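Local coordinates for protein L-Ala-D/L-Glu Epimerase (Escherichia coli, PDB 1JPD) that belongs to the enolase superfamily and joins an N-terminal domain of the mandelate racemase/muconate lactonizing enzyme type to a C-terminal domain of the TIM-barrel class, at residues 14-19 and 28-33; 124-129 and 317-322; 281-286 and 308-313. All coordinates share one frame; numbering follows the deposited sequence.

Contact 1 pairs two strands of the N-terminal domain's antiparallel sheet. Contacts 2 and 3 belong to the barrel domain. Along the chain, contact 1 is complete before 124-129 begins. Both segments of contact 3 then come before 317-322 returns to 124-129. Contacts 1 and 3 have centres about 11 Å apart and touch across the two domains. W14 CE2 packs on T282 CG2 at 3.5 Å, and P15 O probably accepts a hydrogen bond from A308 N. Contacts 2 and 3 have centres about 16 Å apart and meet through L322 and I286. Contacts 1 and 2 have centres about 18 Å apart and do not touch. Contact 3 therefore lies where the N-terminal sheet meets the barrel.

Contact 1: residues 14-19 and 28-33; sequences WPLHTP and SEARVV
W14 and P15 pair with A30 and E29 in an antiparallel strand contact, at one end of strands 6-15 and 29-39 in the N-terminal domain. W14 and A30 are a hydrogen-bonded pair: W14 N donates to A30 O at 3.0 Å, and A30 N donates to W14 O at 2.8 Å. P15 and E29 form the next, non-hydrogen-bonded pair. Beyond the strand, L16 N still bonds to S28 O at 3.2 Å. L16 CB is directed toward 28-33. Its CG lies 3.9 Å from E29 CA, and CD2 reaches A30 CB at 4.2 Å. W14, A30 and V32 share one face of the sheet. There, with W14 CG anti to the carbonyl carbon (chi1 -60°), the pyrrole edge of the indole lies against V32. NE1 is 3.7 Å from V32 CG2, which lies near the ring plane. The NE1 hydrogen bond goes to E12. On the other face, E29 and R31 form a salt bridge with a weak hydrogen bond. Strand 42-48 lies next to strand 29-39 in the sheet, helix 58-66 packs on V33, and L307 of the barrel domain touches L16 and A30.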
ATOM      1  N   TRP A  14      11.964  -9.331  -9.618  1.00 38.22           N
ATOM      2  CA  TRP A  14      11.637  -8.607 -10.850  1.00 41.00           C
ATOM      3  C   TRP A  14      12.445  -7.326 -11.052  1.00 43.04           C
ATOM      4  O   TRP A  14      12.501  -6.470 -10.174  1.00 46.98           O
ATOM      5  CB  TRP A  14      10.144  -8.267 -10.886  1.00 38.37           C
ATOM      6  CG  TRP A  14       9.233  -9.462 -10.829  1.00 40.51           C
ATOM      7  CD1 TRP A  14       8.966 -10.248  -9.738  1.00 38.52           C
ATOM      8  CD2 TRP A  14       8.440  -9.984 -11.901  1.00 37.89           C
ATOM      9  NE1 TRP A  14       8.049 -11.218 -10.066  1.00 36.58           N
ATOM     10  CE2 TRP A  14       7.708 -11.078 -11.385  1.00 35.65           C
ATOM     11  CE3 TRP A  14       8.272  -9.630 -13.247  1.00 40.35           C
ATOM     12  CZ2 TRP A  14       6.823 -11.823 -12.171  1.00 37.05           C
ATOM     13  CZ3 TRP A  14       7.390 -10.372 -14.031  1.00 34.80           C
ATOM     14  CH2 TRP A  14       6.677 -11.456 -13.488  1.00 35.50           C
ATOM     15  N   PRO A  15      13.068  -7.174 -12.230  1.00 46.38           N
ATOM     16  CA  PRO A  15      13.876  -5.995 -12.553  1.00 44.27           C
ATOM     17  C   PRO A  15      13.046  -4.716 -12.528  1.00 48.10           C
ATOM     18  O   PRO A  15      11.844  -4.746 -12.807  1.00 45.83           O
ATOM     19  CB  PRO A  15      14.385  -6.300 -13.962  1.00 41.79           C
ATOM     20  CG  PRO A  15      14.364  -7.784 -14.037  1.00 42.02           C
ATOM     21  CD  PRO A  15      13.069  -8.120 -13.357  1.00 45.32           C
ATOM     22  N   LEU A  16      13.694  -3.597 -12.205  1.00 50.44           N
ATOM     23  CA  LEU A  16      13.018  -2.299 -12.166  1.00 50.03           C
ATOM     24  C   LEU A  16      13.451  -1.474 -13.379  1.00 52.76           C
ATOM     25  O   LEU A  16      14.499  -1.743 -13.961  1.00 52.10           O
ATOM     26  CB  LEU A  16      13.374  -1.556 -10.872  1.00 42.54           C
ATOM     27  CG  LEU A  16      12.889  -2.173  -9.552  1.00 45.00           C
ATOM     28  CD1 LEU A  16      13.367  -1.342  -8.371  1.00 37.02           C
ATOM     29  CD2 LEU A  16      11.375  -2.252  -9.559  1.00 38.72           C
ATOM     30  N   HIS A  17      12.636  -0.490 -13.762  1.00 61.17           N
ATOM     31  CA  HIS A  17      12.946   0.394 -14.892  1.00 66.96           C
ATOM     32  C   HIS A  17      14.246   1.146 -14.637  1.00 70.27           C
ATOM     33  O   HIS A  17      15.139   1.193 -15.483  1.00 70.04           O
ATOM     34  CB  HIS A  17      11.833   1.425 -15.094  1.00 68.21           C
ATOM     35  CG  HIS A  17      10.729   0.956 -15.982  1.00 73.66           C
ATOM     36  ND1 HIS A  17      10.940   0.568 -17.288  1.00 77.85           N
ATOM     37  CD2 HIS A  17       9.400   0.835 -15.763  1.00 76.44           C
ATOM     38  CE1 HIS A  17       9.786   0.231 -17.837  1.00 79.31           C
ATOM     39  NE2 HIS A  17       8.835   0.384 -16.932  1.00 78.38           N
ATOM     40  N   THR A  18      14.325   1.743 -13.454  1.00 75.05           N
ATOM     41  CA  THR A  18      15.484   2.520 -13.024  1.00 84.52           C
ATOM     42  C   THR A  18      15.810   2.110 -11.578  1.00 88.95           C
ATOM     43  O   THR A  18      14.926   1.678 -10.842  1.00 90.25           O
ATOM     44  CB  THR A  18      15.199   4.050 -13.126  1.00 84.35           C
ATOM     45  OG1 THR A  18      14.117   4.399 -12.268  1.00 81.96           O
ATOM     46  CG2 THR A  18      14.828   4.434 -14.560  1.00 81.93           C
ATOM     47  N   PRO A  19      17.083   2.249 -11.147  1.00 93.16           N
ATOM     48  CA  PRO A  19      17.530   1.896  -9.791  1.00 95.19           C
ATOM     49  C   PRO A  19      16.668   2.544  -8.676  1.00 98.15           C
ATOM     50  O   PRO A  19      16.680   3.773  -8.454  1.00102.24           O
ATOM     51  CB  PRO A  19      18.980   2.397  -9.770  1.00 94.96           C
ATOM     52  CG  PRO A  19      19.423   2.177 -11.171  1.00 95.34           C
ATOM     53  CD  PRO A  19      18.235   2.681 -11.962  1.00 94.90           C
ATOM     54  N   SER A  28      17.771  -2.540  -7.267  1.00 79.78           N
ATOM     55  CA  SER A  28      17.595  -2.681  -8.691  1.00 73.69           C
ATOM     56  C   SER A  28      16.481  -3.653  -9.027  1.00 71.91           C
ATOM     57  O   SER A  28      16.137  -3.792 -10.194  1.00 66.96           O
ATOM     58  CB  SER A  28      18.912  -3.132  -9.348  1.00 73.44           C
ATOM     59  OG  SER A  28      19.427  -4.317  -8.750  1.00 73.69           O
ATOM     60  N   GLU A  29      15.895  -4.303  -8.020  1.00 68.14           N
ATOM     61  CA  GLU A  29      14.827  -5.277  -8.262  1.00 64.08           C
ATOM     62  C   GLU A  29      13.818  -5.443  -7.127  1.00 57.89           C
ATOM     63  O   GLU A  29      14.173  -5.350  -5.957  1.00 60.04           O
ATOM     64  CB  GLU A  29      15.453  -6.634  -8.605  1.00 68.55           C
ATOM     65  CG  GLU A  29      16.436  -7.158  -7.564  1.00 75.95           C
ATOM     66  CD  GLU A  29      17.373  -8.232  -8.112  1.00 81.49           C
ATOM     67  OE1 GLU A  29      18.065  -8.887  -7.296  1.00 81.50           O
ATOM     68  OE2 GLU A  29      17.422  -8.413  -9.352  1.00 80.14           O
ATOM     69  N   ALA A  30      12.560  -5.686  -7.490  1.00 47.98           N
ATOM     70  CA  ALA A  30      11.492  -5.865  -6.511  1.00 43.36           C
ATOM     71  C   ALA A  30      11.417  -7.340  -6.173  1.00 40.09           C
ATOM     72  O   ALA A  30      11.015  -8.147  -6.997  1.00 39.52           O
ATOM     73  CB  ALA A  30      10.154  -5.391  -7.087  1.00 41.23           C
ATOM     74  N   ARG A  31      11.802  -7.700  -4.960  1.00 41.81           N
ATOM     75  CA  ARG A  31      11.783  -9.096  -4.570  1.00 40.26           C
ATOM     76  C   ARG A  31      10.464  -9.537  -3.967  1.00 38.99           C
ATOM     77  O   ARG A  31      10.043  -9.017  -2.942  1.00 43.40           O
ATOM     78  CB  ARG A  31      12.931  -9.362  -3.606  1.00 42.87           C
ATOM     79  CG  ARG A  31      14.279  -9.216  -4.286  1.00 47.19           C
ATOM     80  CD  ARG A  31      15.434  -9.678  -3.426  1.00 51.18           C
ATOM     81  NE  ARG A  31      16.569 -10.007  -4.281  1.00 62.31           N
ATOM     82  CZ  ARG A  31      16.803 -11.217  -4.785  1.00 64.44           C
ATOM     83  NH1 ARG A  31      15.984 -12.224  -4.508  1.00 59.42           N
ATOM     84  NH2 ARG A  31      17.845 -11.416  -5.585  1.00 65.44           N
ATOM     85  N   VAL A  32       9.820 -10.508  -4.610  1.00 33.40           N
ATOM     86  CA  VAL A  32       8.540 -11.013  -4.132  1.00 32.38           C
ATOM     87  C   VAL A  32       8.540 -12.521  -3.924  1.00 34.32           C
ATOM     88  O   VAL A  32       9.302 -13.250  -4.548  1.00 36.19           O
ATOM     89  CB  VAL A  32       7.394 -10.677  -5.116  1.00 32.58           C
ATOM     90  CG1 VAL A  32       7.383  -9.185  -5.413  1.00 28.48           C
ATOM     91  CG2 VAL A  32       7.546 -11.483  -6.395  1.00 29.28           C
ATOM     92  N   VAL A  33       7.673 -12.980  -3.035  1.00 31.50           N
ATOM     93  CA  VAL A  33       7.546 -14.399  -2.769  1.00 34.33           C
ATOM     94  C   VAL A  33       6.143 -14.818  -3.196  1.00 36.79           C
ATOM     95  O   VAL A  33       5.146 -14.205  -2.797  1.00 40.60           O
ATOM     96  CB  VAL A  33       7.744 -14.714  -1.274  1.00 31.74           C
ATOM     97  CG1 VAL A  33       7.402 -16.164  -1.012  1.00 30.89           C
ATOM     98  CG2 VAL A  33       9.184 -14.436  -0.868  1.00 31.20           C
TER

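Contact 2: residues 124-129 and 317-322; sequences TAQTVV and FTTGEL
Q126 has CG anti to its carbonyl carbon (chi1 -88°) and a bend at chi2 (-66°) that places CD near the backbone of G320. From there OE1 accepts a hydrogen bond from G320 N at 3.1 Å, with the donor well to the side of the C=O direction. Q126 CG also lies 3.6 Å from G320 CA and touches T319 CG2. T124 has OG1 between its backbone N and carbonyl carbon (chi1 64°), with CG2 beside the N. CG2 packs on L322 CB at 3.8 Å, the two side chains crossing at about a right angle. T124 N gives a nearly straight bond of 3.1 Å to G320 O. G320 is thus gripped at both N and O. It is the third residue of a type II turn, T318 to E321, where its positive phi favours glycine. Backbone bonds between T318 and E321 in both directions close this tight beta hairpin. The hairpin, strands 316-318 and 321-323, lies beside strand 121-128 of the barrel domain. Through Q126 and V128, one edge of 121-128 bonds to strand 150-154. On the opposite edge, where the hairpin is added, A125 bonds to A299 of strand 298-299, as in TIM-barrel closure.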
ATOM      1  N   THR A 124      -4.860   6.805  -9.296  1.00 44.92           N
ATOM      2  CA  THR A 124      -3.699   6.385  -8.529  1.00 44.66           C
ATOM      3  C   THR A 124      -2.684   7.511  -8.438  1.00 42.02           C
ATOM      4  O   THR A 124      -2.512   8.287  -9.369  1.00 46.03           O
ATOM      5  CB  THR A 124      -3.031   5.130  -9.147  1.00 45.39           C
ATOM      6  OG1 THR A 124      -2.522   5.430 -10.453  1.00 42.84           O
ATOM      7  CG2 THR A 124      -4.047   4.008  -9.259  1.00 46.51           C
ATOM      8  N   ALA A 125      -2.016   7.594  -7.298  1.00 42.18           N
ATOM      9  CA  ALA A 125      -1.039   8.637  -7.067  1.00 40.92           C
ATOM     10  C   ALA A 125       0.198   8.509  -7.941  1.00 43.65           C
ATOM     11  O   ALA A 125       0.821   7.453  -8.006  1.00 48.47           O
ATOM     12  CB  ALA A 125      -0.638   8.636  -5.612  1.00 38.64           C
ATOM     13  N   GLN A 126       0.543   9.596  -8.620  1.00 44.08           N
ATOM     14  CA  GLN A 126       1.730   9.620  -9.450  1.00 44.05           C
ATOM     15  C   GLN A 126       2.819  10.264  -8.623  1.00 47.33           C
ATOM     16  O   GLN A 126       2.608  11.314  -8.011  1.00 51.55           O
ATOM     17  CB  GLN A 126       1.498  10.435 -10.714  1.00 42.97           C
ATOM     18  CG  GLN A 126       0.924   9.614 -11.826  1.00 50.90           C
ATOM     19  CD  GLN A 126       1.886   8.546 -12.332  1.00 50.34           C
ATOM     20  OE1 GLN A 126       1.456   7.489 -12.787  1.00 54.87           O
ATOM     21  NE2 GLN A 126       3.187   8.826 -12.274  1.00 39.47           N
ATOM     22  N   THR A 127       3.985   9.636  -8.594  1.00 42.13           N
ATOM     23  CA  THR A 127       5.075  10.169  -7.815  1.00 40.21           C
ATOM     24  C   THR A 127       5.809  11.306  -8.506  1.00 40.58           C
ATOM     25  O   THR A 127       6.116  11.235  -9.691  1.00 43.07           O
ATOM     26  CB  THR A 127       6.113   9.076  -7.473  1.00 36.84           C
ATOM     27  OG1 THR A 127       5.516   8.103  -6.612  1.00 40.47           O
ATOM     28  CG2 THR A 127       7.326   9.689  -6.775  1.00 34.39           C
ATOM     29  N   VAL A 128       6.059  12.366  -7.745  1.00 37.48           N
ATOM     30  CA  VAL A 128       6.829  13.500  -8.208  1.00 34.17           C
ATOM     31  C   VAL A 128       8.031  13.356  -7.288  1.00 41.06           C
ATOM     32  O   VAL A 128       7.957  13.649  -6.095  1.00 46.72           O
ATOM     33  CB  VAL A 128       6.143  14.844  -7.924  1.00 34.71           C
ATOM     34  CG1 VAL A 128       7.072  15.980  -8.315  1.00 27.50           C
ATOM     35  CG2 VAL A 128       4.837  14.942  -8.699  1.00 32.78           C
ATOM     36  N   VAL A 129       9.132  12.868  -7.839  1.00 44.08           N
ATOM     37  CA  VAL A 129      10.329  12.641  -7.050  1.00 43.72           C
ATOM     38  C   VAL A 129      11.060  13.919  -6.648  1.00 45.46           C
ATOM     39  O   VAL A 129      10.905  14.967  -7.273  1.00 50.08           O
ATOM     40  CB  VAL A 129      11.296  11.715  -7.811  1.00 44.02           C
ATOM     41  CG1 VAL A 129      10.577  10.415  -8.188  1.00 38.50           C
ATOM     42  CG2 VAL A 129      11.809  12.417  -9.055  1.00 37.63           C
ATOM     43  N   PHE A 317      -2.327   0.221 -16.672  1.00 43.74           N
ATOM     44  CA  PHE A 317      -2.028   1.503 -16.053  1.00 45.44           C
ATOM     45  C   PHE A 317      -1.643   2.560 -17.084  1.00 48.16           C
ATOM     46  O   PHE A 317      -0.829   2.305 -17.972  1.00 44.42           O
ATOM     47  CB  PHE A 317      -0.835   1.397 -15.091  1.00 43.24           C
ATOM     48  CG  PHE A 317      -1.107   0.642 -13.826  1.00 43.20           C
ATOM     49  CD1 PHE A 317      -0.764  -0.701 -13.717  1.00 40.92           C
ATOM     50  CD2 PHE A 317      -1.621   1.299 -12.707  1.00 43.55           C
ATOM     51  CE1 PHE A 317      -0.922  -1.381 -12.508  1.00 42.14           C
ATOM     52  CE2 PHE A 317      -1.785   0.632 -11.497  1.00 44.67           C
ATOM     53  CZ  PHE A 317      -1.431  -0.714 -11.396  1.00 42.42           C
ATOM     54  N   THR A 318      -2.224   3.748 -16.950  1.00 54.46           N
ATOM     55  CA  THR A 318      -1.890   4.893 -17.805  1.00 52.93           C
ATOM     56  C   THR A 318      -1.534   5.959 -16.773  1.00 52.91           C
ATOM     57  O   THR A 318      -1.929   5.838 -15.608  1.00 49.15           O
ATOM     58  CB  THR A 318      -3.082   5.379 -18.657  1.00 52.70           C
ATOM     59  OG1 THR A 318      -4.131   5.863 -17.803  1.00 53.13           O
ATOM     60  CG2 THR A 318      -3.604   4.247 -19.526  1.00 45.60           C
ATOM     61  N   THR A 319      -0.796   6.990 -17.173  1.00 52.73           N
ATOM     62  CA  THR A 319      -0.393   8.022 -16.217  1.00 53.50           C
ATOM     63  C   THR A 319      -1.501   8.449 -15.236  1.00 54.68           C
ATOM     64  O   THR A 319      -2.484   9.086 -15.621  1.00 57.59           O
ATOM     65  CB  THR A 319       0.156   9.281 -16.937  1.00 55.43           C
ATOM     66  OG1 THR A 319       1.331   8.941 -17.693  1.00 50.80           O
ATOM     67  CG2 THR A 319       0.526  10.348 -15.917  1.00 55.29           C
ATOM     68  N   GLY A 320      -1.336   8.073 -13.968  1.00 51.19           N
ATOM     69  CA  GLY A 320      -2.298   8.437 -12.943  1.00 41.37           C
ATOM     70  C   GLY A 320      -3.576   7.627 -12.892  1.00 46.53           C
ATOM     71  O   GLY A 320      -4.486   7.951 -12.119  1.00 44.08           O
ATOM     72  N   GLU A 321      -3.668   6.570 -13.694  1.00 47.09           N
ATOM     73  CA  GLU A 321      -4.883   5.763 -13.688  1.00 52.61           C
ATOM     74  C   GLU A 321      -4.670   4.258 -13.757  1.00 51.88           C
ATOM     75  O   GLU A 321      -3.714   3.763 -14.353  1.00 52.67           O
ATOM     76  CB  GLU A 321      -5.799   6.169 -14.846  1.00 54.73           C
ATOM     77  CG  GLU A 321      -6.012   7.658 -14.990  1.00 61.56           C
ATOM     78  CD  GLU A 321      -7.024   7.996 -16.062  1.00 65.43           C
ATOM     79  OE1 GLU A 321      -6.932   7.426 -17.172  1.00 66.55           O
ATOM     80  OE2 GLU A 321      -7.906   8.840 -15.791  1.00 66.38           O
ATOM     81  N   LEU A 322      -5.597   3.540 -13.141  1.00 49.79           N
ATOM     82  CA  LEU A 322      -5.588   2.092 -13.136  1.00 49.00           C
ATOM     83  C   LEU A 322      -6.911   1.709 -13.775  1.00 48.38           C
ATOM     84  O   LEU A 322      -7.975   1.978 -13.212  1.00 49.54           O
ATOM     85  CB  LEU A 322      -5.519   1.563 -11.700  1.00 47.03           C
ATOM     86  CG  LEU A 322      -5.779   0.069 -11.531  1.00 46.93           C
ATOM     87  CD1 LEU A 322      -4.795  -0.731 -12.370  1.00 44.34           C
ATOM     88  CD2 LEU A 322      -5.668  -0.291 -10.063  1.00 48.63           C
TER

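Contact 3: residues 281-286 and 308-313; sequences CTSRAI and AVDVEP
D310 meets T282 and S283 at the N-terminus of helix 283-289 in the barrel domain, where T282 is the N-cap. From D310 CB, CG is set anti to the backbone N (chi1 -168°), and the carboxylate faces the start of the helix. D310 CG lies 3.4 Å from S283 OG. OD1 takes a hydrogen bond from S283 N at 3.1 Å through its syn lone pair, and it also lies close to T282 CB. OD2 accepts from S283 OG at 2.5 Å, on its syn side and 24° out of the carboxylate plane. Both oxygens therefore hold one residue, S283, by its backbone and its hydroxyl. A carboxylate at this end of a helix is probably favoured by the helix dipole. S283 OG also accepts a hydrogen bond from L315 N.

T282 OG1 caps the helix by accepting from R284 N at 3.2 Å, and it also bonds to E47. V311 brings its two methyls against the same turn. CG2 lies 3.9 Å from S283 CB, and CG1 lies 3.7 Å from T282 CB, the V311 and T282 side chains crossing at about a right angle. W14 of strand 6-15 touches both T282 and V311. The R284 guanidinium forms salt bridges with E47 and E12 of the N-terminal domain. V311 CG1 sits over the centre of one guanidinium face, 3.9 Å from R284 CZ.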
ATOM      1  N   CYS A 281       5.579  -4.415  -6.472  1.00 38.08           N
ATOM      2  CA  CYS A 281       4.983  -5.730  -6.679  1.00 41.23           C
ATOM      3  C   CYS A 281       4.497  -5.926  -8.112  1.00 37.60           C
ATOM      4  O   CYS A 281       4.632  -5.033  -8.942  1.00 41.97           O
ATOM      5  CB  CYS A 281       3.789  -5.872  -5.730  1.00 41.64           C
ATOM      6  SG  CYS A 281       2.525  -4.565  -5.998  1.00 40.37           S
ATOM      7  N   THR A 282       3.937  -7.100  -8.395  1.00 34.21           N
ATOM      8  CA  THR A 282       3.389  -7.375  -9.724  1.00 34.47           C
ATOM      9  C   THR A 282       1.889  -7.132  -9.607  1.00 36.32           C
ATOM     10  O   THR A 282       1.380  -6.906  -8.499  1.00 32.48           O
ATOM     11  CB  THR A 282       3.601  -8.835 -10.173  1.00 32.17           C
ATOM     12  OG1 THR A 282       2.700  -9.689  -9.460  1.00 34.21           O
ATOM     13  CG2 THR A 282       5.028  -9.276  -9.920  1.00 34.94           C
ATOM     14  N   SER A 283       1.182  -7.189 -10.734  1.00 35.92           N
ATOM     15  CA  SER A 283      -0.260  -6.962 -10.719  1.00 34.29           C
ATOM     16  C   SER A 283      -0.986  -7.874  -9.736  1.00 35.42           C
ATOM     17  O   SER A 283      -2.041  -7.514  -9.213  1.00 38.18           O
ATOM     18  CB  SER A 283      -0.845  -7.144 -12.117  1.00 33.00           C
ATOM     19  OG  SER A 283      -0.387  -6.128 -12.990  1.00 34.81           O
ATOM     20  N   ARG A 284      -0.412  -9.046  -9.473  1.00 35.09           N
ATOM     21  CA  ARG A 284      -1.026  -9.997  -8.556  1.00 34.54           C
ATOM     22  C   ARG A 284      -1.337  -9.382  -7.202  1.00 34.07           C
ATOM     23  O   ARG A 284      -2.395  -9.630  -6.631  1.00 39.42           O
ATOM     24  CB  ARG A 284      -0.122 -11.223  -8.371  1.00 35.62           C
ATOM     25  CG  ARG A 284      -0.179 -12.226  -9.530  1.00 33.72           C
ATOM     26  CD  ARG A 284       0.731 -13.422  -9.282  1.00 33.10           C
ATOM     27  NE  ARG A 284       2.098 -12.979  -9.031  1.00 36.68           N
ATOM     28  CZ  ARG A 284       3.186 -13.616  -9.442  1.00 34.45           C
ATOM     29  NH1 ARG A 284       3.077 -14.747 -10.127  1.00 31.92           N
ATOM     30  NH2 ARG A 284       4.384 -13.102  -9.194  1.00 34.98           N
ATOM     31  N   ALA A 285      -0.422  -8.566  -6.692  1.00 37.76           N
ATOM     32  CA  ALA A 285      -0.617  -7.939  -5.389  1.00 39.20           C
ATOM     33  C   ALA A 285      -1.642  -6.810  -5.421  1.00 37.09           C
ATOM     34  O   ALA A 285      -2.369  -6.608  -4.453  1.00 34.05           O
ATOM     35  CB  ALA A 285       0.717  -7.425  -4.842  1.00 39.14           C
ATOM     36  N   ILE A 286      -1.701  -6.072  -6.526  1.00 36.25           N
ATOM     37  CA  ILE A 286      -2.661  -4.985  -6.628  1.00 35.11           C
ATOM     38  C   ILE A 286      -4.065  -5.589  -6.683  1.00 39.44           C
ATOM     39  O   ILE A 286      -4.955  -5.178  -5.933  1.00 36.79           O
ATOM     40  CB  ILE A 286      -2.409  -4.121  -7.881  1.00 34.14           C
ATOM     41  CG1 ILE A 286      -0.969  -3.610  -7.878  1.00 35.83           C
ATOM     42  CG2 ILE A 286      -3.341  -2.926  -7.884  1.00 35.48           C
ATOM     43  CD1 ILE A 286      -0.602  -2.827  -6.613  1.00 36.14           C
ATOM     44  N   ALA A 308      10.237  -3.196 -14.771  1.00 46.70           N
ATOM     45  CA  ALA A 308      10.526  -3.190 -16.208  1.00 45.96           C
ATOM     46  C   ALA A 308       9.443  -3.971 -16.953  1.00 47.15           C
ATOM     47  O   ALA A 308       8.941  -3.537 -17.994  1.00 45.42           O
ATOM     48  CB  ALA A 308      11.899  -3.808 -16.470  1.00 44.59           C
ATOM     49  N   VAL A 309       9.096  -5.129 -16.405  1.00 46.09           N
ATOM     50  CA  VAL A 309       8.062  -5.981 -16.968  1.00 46.13           C
ATOM     51  C   VAL A 309       7.162  -6.398 -15.821  1.00 47.49           C
ATOM     52  O   VAL A 309       7.524  -6.246 -14.654  1.00 49.62           O
ATOM     53  CB  VAL A 309       8.651  -7.239 -17.636  1.00 46.47           C
ATOM     54  CG1 VAL A 309       9.361  -6.858 -18.931  1.00 45.69           C
ATOM     55  CG2 VAL A 309       9.618  -7.928 -16.684  1.00 48.23           C
ATOM     56  N   ASP A 310       5.991  -6.919 -16.161  1.00 46.20           N
ATOM     57  CA  ASP A 310       5.012  -7.345 -15.170  1.00 43.13           C
ATOM     58  C   ASP A 310       4.563  -8.759 -15.532  1.00 46.11           C
ATOM     59  O   ASP A 310       5.042  -9.348 -16.507  1.00 44.67           O
ATOM     60  CB  ASP A 310       3.815  -6.382 -15.205  1.00 38.04           C
ATOM     61  CG  ASP A 310       2.865  -6.556 -14.025  1.00 39.57           C
ATOM     62  OD1 ASP A 310       3.047  -7.477 -13.198  1.00 37.17           O
ATOM     63  OD2 ASP A 310       1.913  -5.758 -13.928  1.00 39.64           O
ATOM     64  N   VAL A 311       3.653  -9.311 -14.743  1.00 47.71           N
ATOM     65  CA  VAL A 311       3.145 -10.636 -15.028  1.00 47.92           C
ATOM     66  C   VAL A 311       2.352 -10.547 -16.323  1.00 54.00           C
ATOM     67  O   VAL A 311       2.168  -9.466 -16.880  1.00 54.23           O
ATOM     68  CB  VAL A 311       2.238 -11.142 -13.900  1.00 43.19           C
ATOM     69  CG1 VAL A 311       3.075 -11.488 -12.691  1.00 37.09           C
ATOM     70  CG2 VAL A 311       1.206 -10.085 -13.549  1.00 41.86           C
ATOM     71  N   GLU A 312       1.888 -11.690 -16.802  1.00 61.31           N
ATOM     72  CA  GLU A 312       1.130 -11.743 -18.038  1.00 62.90           C
ATOM     73  C   GLU A 312      -0.078 -12.631 -17.761  1.00 61.80           C
ATOM     74  O   GLU A 312       0.079 -13.806 -17.458  1.00 66.66           O
ATOM     75  CB  GLU A 312       2.011 -12.361 -19.122  1.00 66.30           C
ATOM     76  CG  GLU A 312       1.693 -11.954 -20.547  1.00 73.46           C
ATOM     77  CD  GLU A 312       2.604 -12.652 -21.551  1.00 76.37           C
ATOM     78  OE1 GLU A 312       2.561 -13.902 -21.631  1.00 72.84           O
ATOM     79  OE2 GLU A 312       3.368 -11.949 -22.251  1.00 77.75           O
ATOM     80  N   PRO A 313      -1.298 -12.075 -17.827  1.00 63.39           N
ATOM     81  CA  PRO A 313      -1.659 -10.689 -18.145  1.00 59.72           C
ATOM     82  C   PRO A 313      -1.449  -9.757 -16.955  1.00 55.40           C
ATOM     83  O   PRO A 313      -1.403 -10.191 -15.803  1.00 53.78           O
ATOM     84  CB  PRO A 313      -3.128 -10.806 -18.507  1.00 60.16           C
ATOM     85  CG  PRO A 313      -3.603 -11.799 -17.495  1.00 58.82           C
ATOM     86  CD  PRO A 313      -2.515 -12.866 -17.563  1.00 62.68           C
TER